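PDB 2POZ: putative dehydratase from Mesorhizobium loti, which is of unknown function but belongs to the mandelate racemase/muconate lactonizing branch of the enolase superfamily, and is probably a lyase. Local coordinates for residues C219-P233 with I245-R258. Sequence-based numbering, arbitrary orientation.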
loop_
_atom_site.group_PDB
_atom_site.type_symbol
_atom_site.label_atom_id
_atom_site.label_comp_id
_atom_site.label_asym_id
_atom_site.label_seq_id
_atom_site.Cartn_x
_atom_site.Cartn_y
_atom_site.Cartn_z
ATOM N N CYS A 219 11.611 20.248 15.857
ATOM C CA CYS A 219 12.783 19.550 15.337
ATOM C C CYS A 219 13.433 20.329 14.193
ATOM O O CYS A 219 14.655 20.337 14.045
ATOM C CB CYS A 219 12.395 18.144 14.872
ATOM S SG CYS A 219 11.932 17.042 16.248
ATOM N N ARG A 220 12.616 20.977 13.379
ATOM C CA ARG A 220 13.160 21.762 12.282
ATOM C C ARG A 220 13.883 22.983 12.846
ATOM O O ARG A 220 14.926 23.383 12.339
ATOM C CB ARG A 220 12.042 22.200 11.332
ATOM C CG ARG A 220 11.535 21.071 10.439
ATOM C CD ARG A 220 10.357 21.520 9.579
ATOM N NE ARG A 220 9.964 20.479 8.635
ATOM C CZ ARG A 220 8.765 20.398 8.072
ATOM N NH1 ARG A 220 7.837 21.302 8.362
ATOM N NH2 ARG A 220 8.487 19.405 7.232
ATOM N N LYS A 221 13.333 23.564 13.907
ATOM C CA LYS A 221 13.949 24.737 14.509
ATOM C C LYS A 221 15.327 24.434 15.077
ATOM O O LYS A 221 16.245 25.233 14.904
ATOM C CB LYS A 221 13.052 25.310 15.607
ATOM C CG LYS A 221 13.448 26.707 16.081
ATOM C CD LYS A 221 12.381 27.289 17.002
ATOM C CE LYS A 221 12.755 28.687 17.494
ATOM N NZ LYS A 221 12.947 29.655 16.369
ATOM N N ILE A 222 15.489 23.284 15.733
ATOM C CA ILE A 222 16.785 22.953 16.320
ATOM C C ILE A 222 17.759 22.279 15.358
ATOM O O ILE A 222 18.922 22.063 15.702
ATOM C CB ILE A 222 16.647 22.042 17.573
ATOM C CG1 ILE A 222 16.035 20.687 17.190
ATOM C CG2 ILE A 222 15.803 22.746 18.626
ATOM C CD1 ILE A 222 16.073 19.640 18.317
ATOM N N GLY A 223 17.288 21.955 14.157
ATOM C CA GLY A 223 18.137 21.297 13.178
ATOM C C GLY A 223 19.447 22.013 12.896
ATOM O O GLY A 223 20.458 21.381 12.595
ATOM N N GLU A 224 19.424 23.336 13.009
ATOM C CA GLU A 224 20.597 24.163 12.759
ATOM C C GLU A 224 21.599 24.111 13.913
ATOM O O GLU A 224 22.705 24.638 13.808
ATOM C CB GLU A 224 20.158 25.612 12.514
ATOM C CG GLU A 224 19.227 25.804 11.298
ATOM C CD GLU A 224 17.935 24.986 11.376
ATOM O OE1 GLU A 224 17.258 25.011 12.431
ATOM O OE2 GLU A 224 17.587 24.321 10.375
ATOM N N LEU A 225 21.214 23.474 15.013
ATOM C CA LEU A 225 22.106 23.367 16.164
ATOM C C LEU A 225 22.965 22.098 16.123
ATOM O O LEU A 225 23.678 21.794 17.078
ATOM C CB LEU A 225 21.292 23.430 17.460
ATOM C CG LEU A 225 20.535 24.758 17.606
ATOM C CD1 LEU A 225 19.674 24.750 18.852
ATOM C CD2 LEU A 225 21.540 25.906 17.655
ATOM N N ASP A 226 22.888 21.370 15.007
ATOM C CA ASP A 226 23.657 20.140 14.788
ATOM C C ASP A 226 23.367 19.066 15.830
ATOM O O ASP A 226 24.175 18.793 16.716
ATOM C CB ASP A 226 25.160 20.459 14.750
ATOM C CG ASP A 226 26.008 19.254 14.355
ATOM O OD1 ASP A 226 25.591 18.493 13.454
ATOM O OD2 ASP A 226 27.101 19.074 14.934
ATOM N N ILE A 227 22.203 18.446 15.694
ATOM C CA ILE A 227 21.755 17.411 16.617
ATOM C C ILE A 227 22.068 16.009 16.094
ATOM O O ILE A 227 21.737 15.672 14.961
ATOM C CB ILE A 227 20.226 17.542 16.856
ATOM C CG1 ILE A 227 19.881 18.976 17.286
ATOM C CG2 ILE A 227 19.759 16.529 17.883
ATOM C CD1 ILE A 227 20.611 19.458 18.528
ATOM N N CYS A 228 22.709 15.193 16.926
ATOM C CA CYS A 228 23.053 13.825 16.541
ATOM C C CYS A 228 21.747 13.065 16.246
ATOM O O CYS A 228 21.570 12.492 15.167
ATOM C CB CYS A 228 23.837 13.157 17.672
ATOM S SG CYS A 228 24.498 11.525 17.275
ATOM N N PHE A 229 20.840 13.051 17.215
ATOM C CA PHE A 229 19.541 12.420 17.016
ATOM C C PHE A 229 18.501 12.902 18.027
ATOM O O PHE A 229 18.843 13.472 19.069
ATOM C CB PHE A 229 19.655 10.876 17.032
ATOM C CG PHE A 229 20.024 10.277 18.369
ATOM C CD1 PHE A 229 19.122 10.284 19.434
ATOM C CD2 PHE A 229 21.246 9.626 18.536
ATOM C CE1 PHE A 229 19.427 9.648 20.636
ATOM C CE2 PHE A 229 21.561 8.982 19.741
ATOM C CZ PHE A 229 20.648 8.993 20.792
ATOM N N VAL A 230 17.232 12.709 17.684
ATOM C CA VAL A 230 16.128 13.071 18.555
ATOM C C VAL A 230 15.492 11.741 18.972
ATOM O O VAL A 230 15.204 10.890 18.126
ATOM C CB VAL A 230 15.085 13.973 17.829
ATOM C CG1 VAL A 230 14.397 13.208 16.706
ATOM C CG2 VAL A 230 14.056 14.472 18.822
ATOM N N GLU A 231 15.295 11.565 20.273
ATOM C CA GLU A 231 14.722 10.339 20.821
ATOM C C GLU A 231 13.227 10.458 21.116
ATOM O O GLU A 231 12.763 11.477 21.650
ATOM C CB GLU A 231 15.469 9.956 22.100
ATOM C CG GLU A 231 15.019 8.648 22.729
ATOM C CD GLU A 231 15.785 8.336 24.004
ATOM O OE1 GLU A 231 16.973 8.714 24.081
ATOM O OE2 GLU A 231 15.204 7.707 24.919
ATOM N N GLU A 232 12.485 9.406 20.772
ATOM C CA GLU A 232 11.041 9.357 20.978
ATOM C C GLU A 232 10.354 10.685 20.662
ATOM O O GLU A 232 9.799 11.324 21.552
ATOM C CB GLU A 232 10.719 8.960 22.425
ATOM C CG GLU A 232 11.119 7.542 22.807
ATOM C CD GLU A 232 10.644 7.174 24.205
ATOM O OE1 GLU A 232 10.910 7.955 25.145
ATOM O OE2 GLU A 232 10.008 6.109 24.364
ATOM N N PRO A 233 10.369 11.113 19.389
ATOM C CA PRO A 233 9.728 12.381 19.028
ATOM C C PRO A 233 8.216 12.352 19.248
ATOM O O PRO A 233 7.566 13.398 19.307
ATOM C CB PRO A 233 10.115 12.559 17.560
ATOM C CG PRO A 233 10.161 11.138 17.070
ATOM C CD PRO A 233 10.893 10.427 18.195
ATOM N N ILE A 245 6.640 11.822 11.171
ATOM C CA ILE A 245 7.677 12.693 11.690
ATOM C C ILE A 245 9.015 12.423 11.001
ATOM O O ILE A 245 9.691 13.357 10.592
ATOM C CB ILE A 245 7.812 12.528 13.227
ATOM C CG1 ILE A 245 6.563 13.108 13.910
ATOM C CG2 ILE A 245 9.078 13.225 13.729
ATOM C CD1 ILE A 245 6.429 12.732 15.380
ATOM N N SER A 246 9.389 11.155 10.850
ATOM C CA SER A 246 10.656 10.824 10.203
ATOM C C SER A 246 10.758 11.381 8.779
ATOM O O SER A 246 11.844 11.740 8.322
ATOM C CB SER A 246 10.869 9.306 10.168
ATOM O OG SER A 246 9.941 8.663 9.310
ATOM N N GLU A 247 9.630 11.460 8.085
ATOM C CA GLU A 247 9.606 11.969 6.715
ATOM C C GLU A 247 9.577 13.492 6.658
ATOM O O GLU A 247 9.804 14.085 5.604
ATOM C CB GLU A 247 8.371 11.438 5.975
ATOM C CG GLU A 247 8.181 9.935 6.039
ATOM C CD GLU A 247 6.900 9.475 5.353
ATOM O OE1 GLU A 247 5.823 10.054 5.633
ATOM O OE2 GLU A 247 6.965 8.529 4.537
ATOM N N GLN A 248 9.306 14.129 7.790
ATOM C CA GLN A 248 9.190 15.582 7.819
ATOM C C GLN A 248 10.291 16.355 8.528
ATOM O O GLN A 248 10.327 17.579 8.443
ATOM C CB GLN A 248 7.838 15.968 8.428
ATOM C CG GLN A 248 6.629 15.578 7.590
ATOM C CD GLN A 248 6.543 16.369 6.297
ATOM O OE1 GLN A 248 6.790 17.576 6.284
ATOM N NE2 GLN A 248 6.182 15.697 5.204
ATOM N N ILE A 249 11.178 15.670 9.238
ATOM C CA ILE A 249 12.246 16.378 9.938
ATOM C C ILE A 249 13.615 15.991 9.411
ATOM O O ILE A 249 13.793 14.912 8.855
ATOM C CB ILE A 249 12.207 16.126 11.467
ATOM C CG1 ILE A 249 12.592 14.680 11.776
ATOM C CG2 ILE A 249 10.819 16.451 12.004
ATOM C CD1 ILE A 249 12.737 14.394 13.275
ATOM N N PRO A 250 14.611 16.873 9.593
ATOM C CA PRO A 250 15.972 16.609 9.122
ATOM C C PRO A 250 16.874 15.899 10.137
ATOM O O PRO A 250 18.073 15.749 9.904
ATOM C CB PRO A 250 16.476 18.007 8.791
ATOM C CG PRO A 250 15.899 18.813 9.927
ATOM C CD PRO A 250 14.476 18.266 10.063
ATOM N N LEU A 251 16.304 15.456 11.251
ATOM C CA LEU A 251 17.095 14.798 12.287
ATOM C C LEU A 251 16.889 13.288 12.339
ATOM O O LEU A 251 15.792 12.804 12.110
ATOM C CB LEU A 251 16.727 15.365 13.659
ATOM C CG LEU A 251 16.523 16.874 13.753
ATOM C CD1 LEU A 251 16.014 17.237 15.144
ATOM C CD2 LEU A 251 17.829 17.573 13.451
ATOM N N PRO A 252 17.956 12.528 12.630
ATOM C CA PRO A 252 17.826 11.070 12.718
ATOM C C PRO A 252 16.993 10.788 13.972
ATOM O O PRO A 252 17.063 11.535 14.956
ATOM C CB PRO A 252 19.272 10.605 12.889
ATOM C CG PRO A 252 20.051 11.653 12.173
ATOM C CD PRO A 252 19.375 12.923 12.616
ATOM N N ILE A 253 16.211 9.718 13.945
ATOM C CA ILE A 253 15.372 9.381 15.082
ATOM C C ILE A 253 15.826 8.099 15.755
ATOM O O ILE A 253 16.321 7.184 15.099
ATOM C CB ILE A 253 13.907 9.202 14.645
ATOM C CG1 ILE A 253 13.374 10.516 14.052
ATOM C CG2 ILE A 253 13.056 8.768 15.830
ATOM C CD1 ILE A 253 11.962 10.397 13.459
ATOM N N ALA A 254 15.652 8.051 17.072
ATOM C CA ALA A 254 15.987 6.882 17.870
ATOM C C ALA A 254 14.813 6.604 18.815
ATOM O O ALA A 254 14.241 7.533 19.393
ATOM C CB ALA A 254 17.265 7.136 18.678
ATOM N N VAL A 255 14.434 5.335 18.939
ATOM C CA VAL A 255 13.349 4.930 19.839
ATOM C C VAL A 255 13.726 3.571 20.408
ATOM O O VAL A 255 14.710 2.973 19.980
ATOM C CB VAL A 255 11.971 4.774 19.111
ATOM C CG1 VAL A 255 11.553 6.086 18.475
ATOM C CG2 VAL A 255 12.048 3.668 18.053
ATOM N N GLY A 256 12.951 3.081 21.371
ATOM C CA GLY A 256 13.246 1.770 21.921
ATOM C C GLY A 256 13.166 1.620 23.423
ATOM O O GLY A 256 12.985 0.505 23.919
ATOM N N GLU A 257 13.304 2.724 24.155
ATOM C CA GLU A 257 13.254 2.661 25.611
ATOM C C GLU A 257 11.926 2.082 26.078
ATOM O O GLU A 257 11.852 1.450 27.127
ATOM C CB GLU A 257 13.454 4.055 26.229
ATOM C CG GLU A 257 13.424 4.062 27.763
ATOM C CD GLU A 257 13.805 5.417 28.372
ATOM O OE1 GLU A 257 14.136 6.356 27.610
ATOM O OE2 GLU A 257 13.779 5.538 29.618
ATOM N N ARG A 258 10.873 2.301 25.301
ATOM C CA ARG A 258 9.572 1.786 25.684
ATOM C C ARG A 258 8.964 0.824 24.664
ATOM O O ARG A 258 7.753 0.817 24.438
ATOM C CB ARG A 258 8.624 2.959 26.006
ATOM C CG ARG A 258 8.872 3.524 27.421
ATOM C CD ARG A 258 8.003 4.724 27.778
ATOM N NE ARG A 258 8.491 5.947 27.151
ATOM C CZ ARG A 258 8.178 7.179 27.541
ATOM N NH1 ARG A 258 7.369 7.377 28.575
ATOM N NH2 ARG A 258 8.682 8.218 26.891
HETATM O O HOH W 1 14.046 5.417 23.481
HETATM O O HOH W 2 10.565 4.022 22.862
#
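A254 CB sits over one face of the F229 ring, 3.7 Å from F229 CD1 and off-centre toward the rim, a CH-pi contact. At the guanidinium edge of R258 lies the carboxylate of E232: R258 NE reaches the syn lone pair of E232 OE2, while R258 NH2 meets E232 OE1 from above the carboxylate plane at 2.8 Å. The two planes are 39° apart, and the bend in the R258 chain (chi3 -77°) turns NE and NH2 together toward the carboxylate. A lysine in place of R258 has one nitrogen to offer, and the E232 carboxylate would probably lose its two-point grip and be freer to turn. Water 2 also donates to E232 OE2 and accepts from the backbone N of G256 and R258. E232 and R258 follow the C-terminal ends of neighbouring parallel strands 227-231 and 253-255 of the enolase-type barrel, joined through helix 239-248 as a beta-alpha-beta unit; V230 N bonds P252 O, V230 O takes A254 N, and E232 N reaches A254 O at 2.9 Å. E231 OE2 and E257 OE1, like-charged acceptors, lie 3.2 Å apart without a hydrogen bond; water 1 donates to E231 OE2 and accepts from E257 N. E231 OE1 salt-bridges K157; E257 OE2 hydrogen-bonds the Y41 hydroxyl. Toward the helices, L251 wedges in, CD1 against C219 CB (3.7 Å) and CD2 against G223 CA.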